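Local structure of Phenylalanine/tyrosine ammonia-lyase (Rhodosporidium toruloides, 1Y2M) at residues 642-647 and 675-680. The protein catalyses the non-oxidative deamination of L-phenylalanine and L-tyrosine to trans-cinnamic and p-coumaric acid, the commitment step of phenylpropanoid pathways. Residues are numbered along the deposited sequence; the frame is centred on the assembly and turned at random.
Sequences ETFWSA and VKARRG
Trp645, in the last turn of helix 619-646, and Arg679, in the irregular segment 675-680, bring the two backbones nearest each other, with 8.0 Å between their CA atoms. The indole bridges this gap between two side chains: Phe644 CD2 stands over one face, and the extended Arg679 chain runs obliquely across the other. There Arg679 CD sits 3.4 Å from the centroid of the five-membered ring of Trp645, almost on its normal, in a CH-pi contact. The guanidinium lies over the CD1 side of the indole, the planes 9° apart, and Arg679 NE comes within 3.2 Å of Trp645 CD1. Arg679 NH1 and NH2 converge end-on on one oxygen, Glu642 OE2, at 2.8 and 2.9 Å in a salt bridge; OE2 lies in the guanidinium plane, but both nitrogens meet it 34° out of the carboxylate plane, from the same face. The bend at chi2 (-52°) swings Glu642 CD toward Arg679. In this mostly helical subunit of the PAL/histidase family, the contact joins the end of a long helix to the loop between helices 662-672 and 681-684. At the far rim of the indole, Trp645 CH2 packs on Ala677 CB at 3.5 Å, and the same methyl meets the Phe644 ring edge. A second carboxylate, Glu459, salt-bridges Arg679 NE, whereas Arg678, its CB directed away from the helix, salt-bridges through NE to Glu136 of the second subunit.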
# COMPACT_ATOMS: atom_id res chain seq x y z
N GLU B 642 35.64 -27.57 -24.66
CA GLU B 642 36.82 -28.04 -23.92
C GLU B 642 37.90 -26.98 -23.88
O GLU B 642 38.56 -26.80 -22.84
CB GLU B 642 37.37 -29.34 -24.48
CG GLU B 642 36.79 -30.53 -23.88
CD GLU B 642 36.87 -30.51 -22.36
OE1 GLU B 642 37.94 -30.28 -21.79
OE2 GLU B 642 35.82 -30.74 -21.76
N THR B 643 38.07 -26.26 -24.99
CA THR B 643 39.07 -25.20 -25.04
C THR B 643 38.76 -24.14 -23.97
O THR B 643 39.67 -23.73 -23.23
CB THR B 643 39.12 -24.57 -26.40
OG1 THR B 643 39.60 -25.53 -27.34
CG2 THR B 643 40.02 -23.35 -26.40
N PHE B 644 37.49 -23.72 -23.84
CA PHE B 644 37.08 -22.83 -22.76
C PHE B 644 37.34 -23.39 -21.38
O PHE B 644 37.92 -22.72 -20.53
CB PHE B 644 35.57 -22.55 -22.89
CG PHE B 644 35.00 -21.66 -21.83
CD1 PHE B 644 35.07 -20.29 -21.95
CD2 PHE B 644 34.33 -22.19 -20.73
CE1 PHE B 644 34.53 -19.45 -20.98
CE2 PHE B 644 33.78 -21.37 -19.74
CZ PHE B 644 33.89 -20.00 -19.85
N TRP B 645 36.84 -24.59 -21.11
CA TRP B 645 36.84 -25.07 -19.72
C TRP B 645 38.20 -25.55 -19.24
O TRP B 645 38.42 -25.65 -18.03
CB TRP B 645 35.83 -26.19 -19.53
CG TRP B 645 34.43 -25.71 -19.60
CD1 TRP B 645 33.55 -25.93 -20.62
CD2 TRP B 645 33.73 -24.90 -18.64
NE1 TRP B 645 32.37 -25.31 -20.35
CE2 TRP B 645 32.44 -24.69 -19.13
CE3 TRP B 645 34.07 -24.35 -17.38
CZ2 TRP B 645 31.49 -23.95 -18.45
CZ3 TRP B 645 33.11 -23.59 -16.71
CH2 TRP B 645 31.84 -23.45 -17.21
N SER B 646 39.09 -25.90 -20.15
CA SER B 646 40.35 -26.48 -19.74
C SER B 646 41.41 -25.40 -19.41
O SER B 646 42.51 -25.70 -18.88
CB SER B 646 40.84 -27.46 -20.81
OG SER B 646 41.18 -26.76 -21.98
N ALA B 647 41.07 -24.16 -19.74
CA ALA B 647 41.95 -23.04 -19.51
C ALA B 647 41.41 -22.20 -18.37
O ALA B 647 40.24 -22.19 -18.10
CB ALA B 647 42.06 -22.20 -20.76
N VAL B 675 34.39 -15.97 -8.72
CA VAL B 675 33.12 -16.53 -9.15
C VAL B 675 33.23 -16.92 -10.62
O VAL B 675 33.27 -16.03 -11.47
CB VAL B 675 31.95 -15.54 -8.96
CG1 VAL B 675 30.71 -16.12 -9.50
CG2 VAL B 675 31.77 -15.19 -7.47
N LYS B 676 33.26 -18.22 -10.89
CA LYS B 676 33.58 -18.79 -12.19
C LYS B 676 32.26 -19.14 -12.92
O LYS B 676 31.20 -19.37 -12.32
CB LYS B 676 34.44 -20.05 -12.06
CG LYS B 676 35.79 -19.83 -11.34
CD LYS B 676 36.60 -18.58 -11.88
CE LYS B 676 38.03 -18.34 -11.35
NZ LYS B 676 38.01 -18.01 -9.96
N ALA B 677 32.36 -19.23 -14.23
CA ALA B 677 31.32 -19.91 -15.01
C ALA B 677 31.10 -21.32 -14.43
O ALA B 677 32.03 -21.92 -13.87
CB ALA B 677 31.72 -20.01 -16.43
N ARG B 678 29.90 -21.85 -14.60
CA ARG B 678 29.51 -23.13 -14.03
C ARG B 678 29.18 -24.12 -15.13
O ARG B 678 28.29 -23.89 -15.97
CB ARG B 678 28.28 -23.00 -13.15
CG ARG B 678 28.00 -24.25 -12.33
CD ARG B 678 26.69 -24.17 -11.57
NE ARG B 678 26.62 -25.26 -10.57
CZ ARG B 678 27.14 -25.19 -9.34
NH1 ARG B 678 27.68 -24.09 -8.87
NH2 ARG B 678 27.08 -26.26 -8.57
N ARG B 679 29.90 -25.22 -15.14
CA ARG B 679 29.73 -26.19 -16.22
C ARG B 679 28.60 -27.16 -16.03
O ARG B 679 27.99 -27.56 -16.99
CB ARG B 679 30.99 -27.01 -16.43
CG ARG B 679 30.99 -27.76 -17.74
CD ARG B 679 32.34 -28.23 -18.20
NE ARG B 679 32.32 -28.70 -19.58
CZ ARG B 679 33.34 -29.27 -20.22
NH1 ARG B 679 34.55 -29.42 -19.63
NH2 ARG B 679 33.17 -29.65 -21.49
N GLY B 680 28.29 -27.51 -14.76
CA GLY B 680 27.13 -28.34 -14.47
C GLY B 680 27.48 -29.57 -13.65
O GLY B 680 28.39 -30.34 -14.01